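Local structure of 5-dehydro-2-deoxygluconokinase (Bacillus halodurans C-125, 2QCV) at residues R19-L24 with I114-Q119; S139-V144 with A278-L283; T147-S152 with E156-A161; S299-V304 with E320-K325. The protein probably catalyses the ATP-dependent phosphorylation of 5-dehydro-2-deoxy-D-gluconate to its 6-phosphate, a step of myo-inositol breakdown. All coordinates share one frame; numbering follows the deposited sequence. Where two conformers were deposited one is given.

From the N terminus, contact 1 comes first. It closes a loop of 89 residues and ties the start of strand 21-26 to strand 111-117 in the small four-stranded sheet. Contact 2 then opens at strand 139-145 of the large sheet and closes 133 residues later on helix 271-284. Contact 3 lies wholly within that span and is local, joining the turn after strand 139-145 to helix 154-167. Contact 4 follows contact 2 and joins helix 289-305 to helix 316-325. No two contacts cross. Contact 1 touches contact 3 through Arg-19 and Thr-147, contacts 2 and 3 meet at Val-144 and Val-158, and contacts 2 and 4 meet at Ala-278 and Ser-299.

Contact 1: residues R19-L24 with I114-Q119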
loop_
_atom_site.group_PDB
_atom_site.type_symbol
_atom_site.label_atom_id
_atom_site.label_comp_id
_atom_site.label_asym_id
_atom_site.label_seq_id
_atom_site.Cartn_x
_atom_site.Cartn_y
_atom_site.Cartn_z
ATOM N N ARG A 19 -13.708 -18.073 1.643
ATOM C CA ARG A 19 -14.177 -17.119 2.658
ATOM C C ARG A 19 -15.196 -17.679 3.630
ATOM O O ARG A 19 -16.255 -18.208 3.229
ATOM C CB ARG A 19 -14.831 -15.912 1.971
ATOM C CG ARG A 19 -15.457 -14.904 2.915
ATOM C CD ARG A 19 -15.840 -13.620 2.120
ATOM N NE ARG A 19 -14.606 -12.927 1.766
ATOM C CZ ARG A 19 -14.453 -12.064 0.764
ATOM N NH1 ARG A 19 -15.481 -11.698 0.001
ATOM N NH2 ARG A 19 -13.252 -11.541 0.561
ATOM N N ALA A 20 -14.915 -17.455 4.912
ATOM C CA ALA A 20 -15.898 -17.539 5.984
ATOM C C ALA A 20 -15.855 -16.184 6.674
ATOM O O ALA A 20 -14.786 -15.740 7.131
ATOM C CB ALA A 20 -15.583 -18.656 6.962
ATOM N N CYS A 21 -16.982 -15.469 6.669
ATOM C CA CYS A 21 -16.982 -14.133 7.221
ATOM C C CYS A 21 -18.229 -13.912 8.083
ATOM O O CYS A 21 -18.908 -14.851 8.466
ATOM C CB CYS A 21 -16.872 -13.120 6.078
ATOM S SG CYS A 21 -18.227 -13.157 5.010
ATOM N N ILE A 22 -18.473 -12.659 8.430
ATOM C CA ILE A 22 -19.649 -12.271 9.213
ATOM C C ILE A 22 -20.671 -11.604 8.317
ATOM O O ILE A 22 -20.371 -10.642 7.603
ATOM C CB ILE A 22 -19.267 -11.303 10.329
ATOM C CG1 ILE A 22 -18.269 -11.986 11.290
ATOM C CG2 ILE A 22 -20.548 -10.798 11.128
ATOM C CD1 ILE A 22 -18.882 -13.188 11.995
ATOM N N ASP A 23 -21.895 -12.098 8.398
ATOM C CA ASP A 23 -23.044 -11.410 7.833
ATOM C C ASP A 23 -23.797 -10.726 8.986
ATOM O O ASP A 23 -24.018 -11.310 10.062
ATOM C CB ASP A 23 -23.978 -12.381 7.138
ATOM C CG ASP A 23 -23.475 -12.833 5.769
ATOM O OD1 ASP A 23 -22.408 -12.385 5.305
ATOM O OD2 ASP A 23 -24.181 -13.659 5.176
ATOM N N LEU A 24 -24.166 -9.480 8.749
ATOM C CA LEU A 24 -24.949 -8.687 9.690
ATOM C C LEU A 24 -26.257 -8.380 8.966
ATOM O O LEU A 24 -26.339 -7.519 8.104
ATOM C CB LEU A 24 -24.168 -7.456 10.116
ATOM C CG LEU A 24 -22.973 -7.829 11.035
ATOM C CD1 LEU A 24 -21.857 -6.800 11.054
ATOM C CD2 LEU A 24 -23.468 -8.106 12.419
ATOM N N ILE A 114 -25.743 -5.598 -0.412
ATOM C CA ILE A 114 -24.828 -5.758 0.696
ATOM C C ILE A 114 -23.879 -4.554 0.699
ATOM O O ILE A 114 -23.370 -4.142 -0.366
ATOM C CB ILE A 114 -24.063 -7.106 0.591
ATOM C CG1 ILE A 114 -24.957 -8.262 1.045
ATOM C CG2 ILE A 114 -22.781 -7.111 1.399
ATOM C CD1 ILE A 114 -24.438 -9.640 0.632
ATOM N N LEU A 115 -23.663 -3.981 1.881
ATOM C CA LEU A 115 -22.562 -3.046 2.095
ATOM C C LEU A 115 -21.414 -3.918 2.625
ATOM O O LEU A 115 -21.524 -4.492 3.714
ATOM C CB LEU A 115 -23.001 -1.954 3.095
ATOM C CG LEU A 115 -21.975 -0.888 3.508
ATOM C CD1 LEU A 115 -21.229 -0.340 2.291
ATOM C CD2 LEU A 115 -22.653 0.200 4.264
HETATM N N MSE A 116 -20.360 -4.081 1.833
HETATM C CA MSE A 116 -19.289 -5.012 2.142
HETATM C C MSE A 116 -18.028 -4.346 2.660
HETATM O O MSE A 116 -17.596 -3.316 2.148
HETATM C CB MSE A 116 -18.936 -5.824 0.884
HETATM C CG MSE A 116 -17.958 -6.952 1.123
HETATM SE SE MSE A 116 -18.853 -8.586 1.836
HETATM C CE MSE A 116 -17.243 -9.562 2.565
ATOM N N TYR A 117 -17.453 -4.931 3.705
ATOM C CA TYR A 117 -16.118 -4.585 4.189
ATOM C C TYR A 117 -15.220 -5.740 3.706
ATOM O O TYR A 117 -15.319 -6.844 4.219
ATOM C CB TYR A 117 -16.131 -4.480 5.713
ATOM C CG TYR A 117 -16.729 -3.163 6.172
ATOM C CD1 TYR A 117 -18.078 -2.872 5.971
ATOM C CD2 TYR A 117 -15.930 -2.207 6.773
ATOM C CE1 TYR A 117 -18.606 -1.657 6.381
ATOM C CE2 TYR A 117 -16.445 -0.984 7.187
ATOM C CZ TYR A 117 -17.783 -0.722 6.985
ATOM O OH TYR A 117 -18.273 0.499 7.383
ATOM N N ARG A 118 -14.429 -5.496 2.655
ATOM C CA ARG A 118 -13.665 -6.577 1.960
ATOM C C ARG A 118 -12.161 -6.297 1.809
ATOM O O ARG A 118 -11.399 -7.195 1.438
ATOM C CB ARG A 118 -14.254 -6.828 0.576
ATOM C CG ARG A 118 -14.026 -5.688 -0.374
ATOM C CD ARG A 118 -14.579 -5.975 -1.781
ATOM N NE ARG A 118 -16.018 -5.756 -1.904
ATOM C CZ ARG A 118 -16.589 -4.554 -1.937
ATOM N NH1 ARG A 118 -15.861 -3.442 -1.797
ATOM N NH2 ARG A 118 -17.908 -4.459 -2.079
ATOM N N GLN A 119 -11.711 -5.091 2.129
ATOM C CA GLN A 119 -10.298 -4.741 1.915
ATOM C C GLN A 119 -9.351 -5.381 2.930
ATOM O O GLN A 119 -9.488 -5.208 4.148
ATOM C CB GLN A 119 -10.074 -3.217 1.888
ATOM C CG GLN A 119 -8.595 -2.806 1.979
ATOM C CD GLN A 119 -8.377 -1.316 1.943
ATOM O OE1 GLN A 119 -8.837 -0.657 1.028
ATOM N NE2 GLN A 119 -7.668 -0.775 2.942
#
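Arg-19 and Met-116, a selenomethionine, meet by van der Waals packing from opposite directions. The terminal methyl CE of Met-116 sits over one face of the Arg-19 guanidinium. CE lies 3.8 Å from Arg-19 NH1 and 4.2 Å from Arg-19 CZ. The Met-116 chain leaves with CG anti to the backbone N (chi1 -172°) and bends at the next bond (chi2 82°), which turns its selenium end toward strand 21-26. A looser apolar touch adds Cys-21, whose SG is 4.5 Å from Met-116 CE.

The polar work is done elsewhere. Arg-19 NE forms a salt bridge with Asp-123, outside the two segments, so the guanidinium that receives the methyl on its face is held by a carboxylate. Arg-118 is a second positive charge of the contact; its NE is 6.3 Å from Arg-19 NH1, and the charged atoms do not meet.

The two strands belong to the small four-stranded sheet, the lid of the PfkB kinase fold, with strand 101-106 between them. As in ribokinase, the lid also meets another subunit: Tyr-117 OH bonds to Thr-99 O of the second subunit, and Gln-119 NE2 to Asp-120 of the same neighbour.

A soft methyl against a flat cation has little directional demand. Asp-123 therefore probably sets the place of the guanidinium, while Met-116 shields one of its faces.

Contact 2: residues S139-V144 with A278-L283; sequences SKLLLV and AFLYAL
Leu-280 reaches from helix 271-284 and overlaps two leucines of strand 139-145, one with each of its methyls. Its CD2 meets CD1 of Leu-141 at 4.0 Å. Its CD1 meets CD2 of Leu-143 at 4.1 Å. The fork of Leu-280 thus bridges two residues that stand two apart on the strand and point to the same side. Both leucines cross the Leu-280 side chain obliquely.

The strand leucines use different first torsions. Leu-141 has CG beside the backbone N (chi1 -52°), whereas Leu-143 has CG anti to it (chi1 -174°). Each brings a single methyl to the helix. Just before the strand, Ser-139 OG donates to Leu-141 O at 2.8 Å, tilted 27° from the carbonyl plane, and closes the corner there.

Strand 139-145 is a central strand of the large sheet, bonded to strands 12-17 and 171-175. On its other face Leu-142 and Val-144 pack on helix 154-167. The contact joins the central sheet to one helical layer of the alpha/beta/alpha sandwich of the ribokinase fold. Helix 271-284 begins in the GAGD sequence of PfkB kinases, which in relatives forms an anion hole at the phosphoryl-transfer site.

All three touching residues are buried and wholly apolar at the point of contact. The helix is therefore held against the sheet here by shape and exclusion of water, without a directional bond between the segments.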
loop_
_atom_site.group_PDB
_atom_site.type_symbol
_atom_site.label_atom_id
_atom_site.label_comp_id
_atom_site.label_asym_id
_atom_site.label_seq_id
_atom_site.Cartn_x
_atom_site.Cartn_y
_atom_site.Cartn_z
ATOM N N SER A 139 -11.322 -36.195 1.059
ATOM C CA SER A 139 -12.637 -35.748 0.571
ATOM C C SER A 139 -13.017 -36.287 -0.820
ATOM O O SER A 139 -12.174 -36.510 -1.681
ATOM C CB SER A 139 -12.705 -34.227 0.550
ATOM O OG SER A 139 -14.044 -33.787 0.318
ATOM N N LYS A 140 -14.309 -36.472 -1.019
ATOM C CA LYS A 140 -14.879 -36.757 -2.328
ATOM C C LYS A 140 -14.732 -35.608 -3.298
ATOM O O LYS A 140 -14.382 -35.814 -4.484
ATOM C CB LYS A 140 -16.375 -37.106 -2.164
ATOM C CG LYS A 140 -16.651 -38.389 -1.412
ATOM C CD LYS A 140 -18.172 -38.717 -1.401
ATOM C CE LYS A 140 -18.438 -39.758 -0.330
ATOM N NZ LYS A 140 -19.789 -40.342 -0.443
ATOM N N LEU A 141 -14.982 -34.397 -2.788
ATOM C CA LEU A 141 -15.074 -33.146 -3.589
ATOM C C LEU A 141 -14.270 -32.020 -2.931
ATOM O O LEU A 141 -14.216 -31.922 -1.700
ATOM C CB LEU A 141 -16.524 -32.610 -3.635
ATOM C CG LEU A 141 -17.704 -33.484 -4.041
ATOM C CD1 LEU A 141 -19.000 -32.749 -3.929
ATOM C CD2 LEU A 141 -17.536 -34.029 -5.441
ATOM N N LEU A 142 -13.731 -31.140 -3.771
ATOM C CA LEU A 142 -13.200 -29.842 -3.369
ATOM C C LEU A 142 -14.059 -28.777 -4.010
ATOM O O LEU A 142 -14.176 -28.720 -5.227
ATOM C CB LEU A 142 -11.744 -29.657 -3.802
ATOM C CG LEU A 142 -11.104 -28.284 -3.469
ATOM C CD1 LEU A 142 -10.801 -28.196 -1.941
ATOM C CD2 LEU A 142 -9.871 -27.992 -4.317
ATOM N N LEU A 143 -14.680 -27.954 -3.185
ATOM C CA LEU A 143 -15.514 -26.866 -3.665
ATOM C C LEU A 143 -14.669 -25.581 -3.632
ATOM O O LEU A 143 -14.193 -25.141 -2.587
ATOM C CB LEU A 143 -16.770 -26.727 -2.785
ATOM C CG LEU A 143 -17.873 -25.716 -3.185
ATOM C CD1 LEU A 143 -17.439 -24.260 -3.162
ATOM C CD2 LEU A 143 -18.500 -26.050 -4.504
ATOM N N VAL A 144 -14.476 -25.015 -4.793
ATOM C CA VAL A 144 -13.721 -23.775 -4.974
ATOM C C VAL A 144 -14.703 -22.651 -5.274
ATOM O O VAL A 144 -15.540 -22.808 -6.164
ATOM C CB VAL A 144 -12.789 -23.932 -6.161
ATOM C CG1 VAL A 144 -12.098 -22.582 -6.486
ATOM C CG2 VAL A 144 -11.773 -25.094 -5.880
ATOM N N ALA A 278 -27.431 -28.233 -1.843
ATOM C CA ALA A 278 -28.494 -29.227 -2.075
ATOM C C ALA A 278 -28.285 -29.988 -3.395
ATOM O O ALA A 278 -28.573 -31.186 -3.477
ATOM C CB ALA A 278 -29.893 -28.577 -2.019
ATOM N N PHE A 279 -27.818 -29.300 -4.434
ATOM C CA PHE A 279 -27.488 -29.960 -5.691
ATOM C C PHE A 279 -26.385 -31.003 -5.472
ATOM O O PHE A 279 -26.515 -32.173 -5.871
ATOM C CB PHE A 279 -27.039 -28.931 -6.731
ATOM C CG PHE A 279 -26.586 -29.539 -8.031
ATOM C CD1 PHE A 279 -27.482 -29.801 -9.062
ATOM C CD2 PHE A 279 -25.268 -29.814 -8.241
ATOM C CE1 PHE A 279 -27.050 -30.383 -10.265
ATOM C CE2 PHE A 279 -24.824 -30.379 -9.429
ATOM C CZ PHE A 279 -25.722 -30.675 -10.442
ATOM N N LEU A 280 -25.326 -30.611 -4.759
ATOM C CA LEU A 280 -24.255 -31.561 -4.488
ATOM C C LEU A 280 -24.695 -32.683 -3.572
ATOM O O LEU A 280 -24.318 -33.830 -3.763
ATOM C CB LEU A 280 -23.030 -30.879 -3.904
ATOM C CG LEU A 280 -22.340 -29.883 -4.860
ATOM C CD1 LEU A 280 -21.286 -29.014 -4.091
ATOM C CD2 LEU A 280 -21.739 -30.664 -6.031
ATOM N N TYR A 281 -25.465 -32.364 -2.545
ATOM C CA TYR A 281 -26.045 -33.433 -1.730
ATOM C C TYR A 281 -26.767 -34.470 -2.576
ATOM O O TYR A 281 -26.589 -35.691 -2.392
ATOM C CB TYR A 281 -26.997 -32.858 -0.689
ATOM C CG TYR A 281 -27.897 -33.885 -0.056
ATOM C CD1 TYR A 281 -27.497 -34.576 1.081
ATOM C CD2 TYR A 281 -29.156 -34.143 -0.575
ATOM C CE1 TYR A 281 -28.350 -35.533 1.692
ATOM C CE2 TYR A 281 -29.998 -35.119 -0.006
ATOM C CZ TYR A 281 -29.590 -35.780 1.147
ATOM O OH TYR A 281 -30.417 -36.704 1.724
ATOM N N ALA A 282 -27.608 -34.007 -3.501
ATOM C CA ALA A 282 -28.357 -34.943 -4.338
ATOM C C ALA A 282 -27.455 -35.803 -5.203
ATOM O O ALA A 282 -27.693 -37.021 -5.368
ATOM C CB ALA A 282 -29.400 -34.188 -5.212
ATOM N N LEU A 283 -26.450 -35.176 -5.829
ATOM C CA LEU A 283 -25.476 -35.877 -6.665
ATOM C C LEU A 283 -24.712 -36.963 -5.882
ATOM O O LEU A 283 -24.624 -38.100 -6.319
ATOM C CB LEU A 283 -24.491 -34.867 -7.264
ATOM C CG LEU A 283 -23.863 -35.185 -8.613
ATOM C CD1 LEU A 283 -24.937 -35.283 -9.709
ATOM C CD2 LEU A 283 -22.868 -34.106 -8.928
#

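Contact 3: residues T147-S152 with E156-A161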
loop_
_atom_site.group_PDB
_atom_site.type_symbol
_atom_site.label_atom_id
_atom_site.label_comp_id
_atom_site.label_asym_id
_atom_site.label_seq_id
_atom_site.Cartn_x
_atom_site.Cartn_y
_atom_site.Cartn_z
ATOM N N THR A 147 -14.686 -16.115 -5.711
ATOM C CA THR A 147 -14.203 -14.901 -5.062
ATOM C C THR A 147 -12.851 -15.127 -4.396
ATOM O O THR A 147 -12.067 -14.187 -4.241
ATOM C CB THR A 147 -15.251 -14.328 -4.076
ATOM O OG1 THR A 147 -16.408 -13.980 -4.835
ATOM C CG2 THR A 147 -14.736 -13.100 -3.333
ATOM N N ALA A 148 -12.553 -16.379 -4.026
ATOM C CA ALA A 148 -11.256 -16.714 -3.437
ATOM C C ALA A 148 -10.095 -16.517 -4.435
ATOM O O ALA A 148 -8.935 -16.541 -4.039
ATOM C CB ALA A 148 -11.254 -18.135 -2.891
ATOM N N LEU A 149 -10.408 -16.355 -5.719
ATOM C CA LEU A 149 -9.399 -16.072 -6.740
ATOM C C LEU A 149 -9.163 -14.576 -6.923
ATOM O O LEU A 149 -8.318 -14.204 -7.736
ATOM C CB LEU A 149 -9.826 -16.672 -8.086
ATOM C CG LEU A 149 -10.039 -18.174 -8.182
ATOM C CD1 LEU A 149 -10.833 -18.585 -9.464
ATOM C CD2 LEU A 149 -8.695 -18.889 -8.167
ATOM N N SER A 150 -9.918 -13.729 -6.218
ATOM C CA SER A 150 -9.906 -12.283 -6.455
ATOM C C SER A 150 -8.602 -11.594 -6.048
ATOM O O SER A 150 -8.294 -10.526 -6.579
ATOM C CB SER A 150 -11.092 -11.585 -5.776
ATOM O OG SER A 150 -11.027 -11.665 -4.349
ATOM N N LYS A 151 -7.823 -12.185 -5.135
ATOM C CA LYS A 151 -6.600 -11.550 -4.673
ATOM C C LYS A 151 -5.614 -12.628 -4.256
ATOM O O LYS A 151 -6.004 -13.648 -3.731
ATOM C CB LYS A 151 -6.861 -10.664 -3.417
ATOM C CG LYS A 151 -7.739 -9.443 -3.574
ATOM C CD LYS A 151 -7.047 -8.322 -4.342
ATOM C CE LYS A 151 -8.092 -7.285 -4.824
ATOM N NZ LYS A 151 -7.589 -6.485 -5.987
ATOM N N SER A 152 -4.337 -12.344 -4.442
ATOM C CA SER A 152 -3.270 -13.087 -3.779
ATOM C C SER A 152 -3.137 -12.711 -2.292
ATOM O O SER A 152 -3.349 -11.546 -1.938
ATOM C CB SER A 152 -1.954 -12.781 -4.493
ATOM O OG SER A 152 -2.009 -13.176 -5.866
ATOM N N GLU A 156 -3.425 -18.051 -5.178
ATOM C CA GLU A 156 -2.429 -19.143 -5.301
ATOM C C GLU A 156 -2.724 -20.331 -4.384
ATOM O O GLU A 156 -2.454 -21.489 -4.754
ATOM C CB GLU A 156 -1.003 -18.649 -5.036
ATOM C CG GLU A 156 -0.550 -17.618 -5.969
ATOM C CD GLU A 156 -1.069 -16.221 -5.630
ATOM O OE1 GLU A 156 -0.872 -15.801 -4.514
ATOM O OE2 GLU A 156 -1.551 -15.542 -6.518
ATOM N N ALA A 157 -3.279 -20.058 -3.199
ATOM C CA ALA A 157 -3.733 -21.112 -2.324
ATOM C C ALA A 157 -4.800 -21.953 -3.034
ATOM O O ALA A 157 -4.769 -23.179 -2.970
ATOM C CB ALA A 157 -4.314 -20.530 -0.978
ATOM N N VAL A 158 -5.740 -21.296 -3.715
ATOM C CA VAL A 158 -6.783 -22.018 -4.449
ATOM C C VAL A 158 -6.190 -22.812 -5.596
ATOM O O VAL A 158 -6.543 -23.973 -5.814
ATOM C CB VAL A 158 -7.865 -21.059 -4.974
ATOM C CG1 VAL A 158 -8.813 -21.763 -5.914
ATOM C CG2 VAL A 158 -8.652 -20.417 -3.744
ATOM N N LEU A 159 -5.289 -22.195 -6.356
ATOM C CA LEU A 159 -4.677 -22.922 -7.471
ATOM C C LEU A 159 -3.925 -24.172 -6.954
ATOM O O LEU A 159 -3.936 -25.252 -7.612
ATOM C CB LEU A 159 -3.810 -21.971 -8.310
ATOM C CG LEU A 159 -4.529 -20.841 -9.077
ATOM C CD1 LEU A 159 -3.486 -19.900 -9.743
ATOM C CD2 LEU A 159 -5.463 -21.455 -10.097
ATOM N N LYS A 160 -3.239 -24.041 -5.814
ATOM C CA LYS A 160 -2.555 -25.174 -5.205
ATOM C C LYS A 160 -3.545 -26.260 -4.797
ATOM O O LYS A 160 -3.370 -27.440 -5.116
ATOM C CB LYS A 160 -1.721 -24.750 -3.992
ATOM C CG LYS A 160 -1.180 -25.950 -3.226
ATOM C CD LYS A 160 -0.205 -25.484 -2.149
ATOM C CE LYS A 160 0.268 -26.689 -1.287
ATOM N NZ LYS A 160 1.322 -26.236 -0.278
ATOM N N ALA A 161 -4.611 -25.861 -4.116
ATOM C CA ALA A 161 -5.691 -26.805 -3.712
ATOM C C ALA A 161 -6.250 -27.627 -4.872
ATOM O O ALA A 161 -6.399 -28.841 -4.750
ATOM C CB ALA A 161 -6.818 -26.044 -2.979
#
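This is a short-range packing contact between the turn that leaves strand 139-145 and the helix that follows it. It combines an apolar patch, where Ala-148 and Leu-149 meet Val-158, with one polar bond from Ser-152 to Glu-156. Val-158 divides its two methyls between the two partners. CG2 meets Ala-148 CB at 3.6 Å. CG1 meets Leu-149 CD2 at 3.7 Å, and the Leu-149 and Val-158 side chains cross at about a right angle. The chi1 of Val-158 (171°) sets CG1 anti to the backbone N and leaves CG2 beside it.

The turn starts with a 3-10 segment at 147-149. Its Thr-147 O accepts from two donors, Ser-150 OG at 2.7 Å and Ser-150 N at 3.0 Å. Together with helix 154-167 the turn forms the connection of a beta-alpha-beta crossover, which leads from strand 139-145 to its parallel neighbour 171-175. The helix start is also tied back to the turn, with Ser-154 OG bonded to Ala-148 O and Arg-155 NE to Leu-149 O.

At the polar end, Ser-152 OG donates to Glu-156 OE2 at a very short 2.5 Å. Glu-156 bends at chi2 (80°), which curls its carboxylate toward the serine. The same OE2 is hydrogen-bonded to Tyr-192 OH of the third subunit, so the carboxylate takes part in the subunit interface. An alanine in place of Glu-156 would remove the carboxylate and is likely to leave the hydroxyls of Ser-152 and of Tyr-192 of the third subunit without this partner. Nearby, Lys-160 forms a salt bridge with Glu-187 of the third subunit.

Contact 4: residues S299-V304 with E320-K325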
loop_
_atom_site.group_PDB
_atom_site.type_symbol
_atom_site.label_atom_id
_atom_site.label_comp_id
_atom_site.label_asym_id
_atom_site.label_seq_id
_atom_site.Cartn_x
_atom_site.Cartn_y
_atom_site.Cartn_z
ATOM N N SER A 299 -34.068 -25.839 -2.424
ATOM C CA SER A 299 -33.299 -25.259 -1.325
ATOM C C SER A 299 -33.130 -23.747 -1.477
ATOM O O SER A 299 -33.280 -23.016 -0.511
ATOM C CB SER A 299 -31.914 -25.911 -1.223
ATOM O OG SER A 299 -31.296 -25.600 0.024
ATOM N N ALA A 300 -32.778 -23.290 -2.681
ATOM C CA ALA A 300 -32.760 -21.850 -2.992
ATOM C C ALA A 300 -34.038 -21.128 -2.660
ATOM O O ALA A 300 -34.020 -20.047 -2.050
ATOM C CB ALA A 300 -32.422 -21.613 -4.448
ATOM N N SER A 301 -35.158 -21.719 -3.041
ATOM C CA SER A 301 -36.444 -21.147 -2.730
ATOM C C SER A 301 -36.677 -21.043 -1.214
ATOM O O SER A 301 -37.177 -20.050 -0.743
ATOM C CB SER A 301 -37.564 -21.962 -3.360
ATOM O OG SER A 301 -38.842 -21.642 -2.814
ATOM N N ILE A 302 -36.325 -22.064 -0.460
ATOM C CA ILE A 302 -36.627 -22.079 0.969
ATOM C C ILE A 302 -35.784 -21.032 1.685
ATOM O O ILE A 302 -36.286 -20.278 2.548
ATOM C CB ILE A 302 -36.359 -23.468 1.561
ATOM C CG1 ILE A 302 -37.346 -24.465 1.019
ATOM C CG2 ILE A 302 -36.476 -23.447 3.103
ATOM C CD1 ILE A 302 -36.941 -25.911 1.243
ATOM N N VAL A 303 -34.514 -20.947 1.322
ATOM C CA VAL A 303 -33.613 -20.033 2.031
ATOM C C VAL A 303 -34.039 -18.580 1.840
ATOM O O VAL A 303 -33.908 -17.779 2.778
ATOM C CB VAL A 303 -32.127 -20.299 1.700
ATOM C CG1 VAL A 303 -31.763 -19.720 0.368
ATOM C CG2 VAL A 303 -31.234 -19.769 2.819
ATOM N N VAL A 304 -34.601 -18.224 0.681
ATOM C CA VAL A 304 -35.003 -16.810 0.449
ATOM C C VAL A 304 -36.372 -16.458 1.022
ATOM O O VAL A 304 -36.740 -15.275 1.060
ATOM C CB VAL A 304 -34.930 -16.424 -1.041
ATOM C CG1 VAL A 304 -33.576 -16.759 -1.586
ATOM C CG2 VAL A 304 -36.023 -17.127 -1.858
ATOM N N GLU A 320 -37.541 -31.788 0.368
ATOM C CA GLU A 320 -38.320 -32.875 -0.258
ATOM C C GLU A 320 -39.841 -32.602 -0.290
ATOM O O GLU A 320 -40.518 -32.914 -1.281
ATOM C CB GLU A 320 -37.957 -34.211 0.363
ATOM C CG GLU A 320 -36.563 -34.622 -0.076
ATOM C CD GLU A 320 -36.023 -35.881 0.566
ATOM O OE1 GLU A 320 -36.631 -36.369 1.542
ATOM O OE2 GLU A 320 -34.971 -36.378 0.070
ATOM N N ALA A 321 -40.353 -31.974 0.761
ATOM C CA ALA A 321 -41.739 -31.581 0.814
ATOM C C ALA A 321 -42.058 -30.538 -0.285
ATOM O O ALA A 321 -43.137 -30.555 -0.900
ATOM C CB ALA A 321 -42.053 -31.023 2.195
ATOM N N LEU A 322 -41.126 -29.623 -0.508
ATOM C CA LEU A 322 -41.323 -28.571 -1.511
ATOM C C LEU A 322 -41.292 -29.193 -2.904
ATOM O O LEU A 322 -42.101 -28.825 -3.774
ATOM C CB LEU A 322 -40.289 -27.433 -1.341
ATOM C CG LEU A 322 -40.582 -26.184 -2.171
ATOM C CD1 LEU A 322 -41.810 -25.449 -1.595
ATOM C CD2 LEU A 322 -39.345 -25.246 -2.304
ATOM N N ILE A 323 -40.362 -30.129 -3.109
ATOM C CA ILE A 323 -40.288 -30.875 -4.389
ATOM C C ILE A 323 -41.585 -31.653 -4.638
ATOM O O ILE A 323 -42.134 -31.615 -5.746
ATOM C CB ILE A 323 -39.069 -31.814 -4.451
ATOM C CG1 ILE A 323 -37.764 -30.997 -4.458
ATOM C CG2 ILE A 323 -39.143 -32.727 -5.701
ATOM C CD1 ILE A 323 -36.473 -31.880 -4.375
ATOM N N GLU A 324 -42.084 -32.340 -3.603
ATOM C CA GLU A 324 -43.326 -33.090 -3.732
ATOM C C GLU A 324 -44.491 -32.154 -4.056
ATOM O O GLU A 324 -45.335 -32.477 -4.894
ATOM C CB GLU A 324 -43.620 -33.886 -2.457
ATOM C CG GLU A 324 -42.667 -35.068 -2.263
ATOM N N LYS A 325 -44.544 -31.001 -3.400
ATOM C CA LYS A 325 -45.623 -30.033 -3.648
ATOM C C LYS A 325 -45.583 -29.541 -5.117
ATOM O O LYS A 325 -46.616 -29.294 -5.718
ATOM C CB LYS A 325 -45.566 -28.885 -2.640
ATOM C CG LYS A 325 -46.621 -27.817 -2.859
ATOM C CD LYS A 325 -46.600 -26.679 -1.802
ATOM C CE LYS A 325 -47.872 -26.666 -0.951
ATOM N NZ LYS A 325 -48.083 -25.383 -0.192
#
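Glu-320 O accepts Glu-324 N at 2.9 Å, a backbone bond of the helical turn from which Leu-322 reaches Ser-301 and Ile-302. Leu-322 makes the whole contact from its side, with one methyl. Its CD2 lies 3.7 Å from Ser-301 OG and 3.9 Å from Ser-301 CB. The same CD2 is 4.0 Å from Ile-302 CG1, and the Ile-302 and Leu-322 side chains slide past each other in opposite directions. Leu-322 extends with CG anti to the backbone N (chi1 -169°), which carries its fork across to helix 289-305. Ser-301 likewise has OG anti to its N (chi1 165°), and this places the oxygen against the methyl.

The contact packs the last helix of the chain, 316-325, on helix 289-305. Leu-322 also rests on Ala-298, one turn before Ile-302, and Ile-323 packs on Tyr-295. Ile-302 reaches further back along helix 316-325 to Ile-319. A polar tie lies outside the patch, where Glu-320 OE2 bonds to Tyr-295 OH. On its other side helix 289-305 meets helix 271-284, through Ser-299 and Ala-278, so the pair extends the helical layer of the kinase fold.

Between the two segments the contact is essentially van der Waals, and one of its partners is a hydroxyl oxygen that meets only a methyl there. Such packing depends on fit, and the bond from Glu-320 to Tyr-295 probably adds direction beside it.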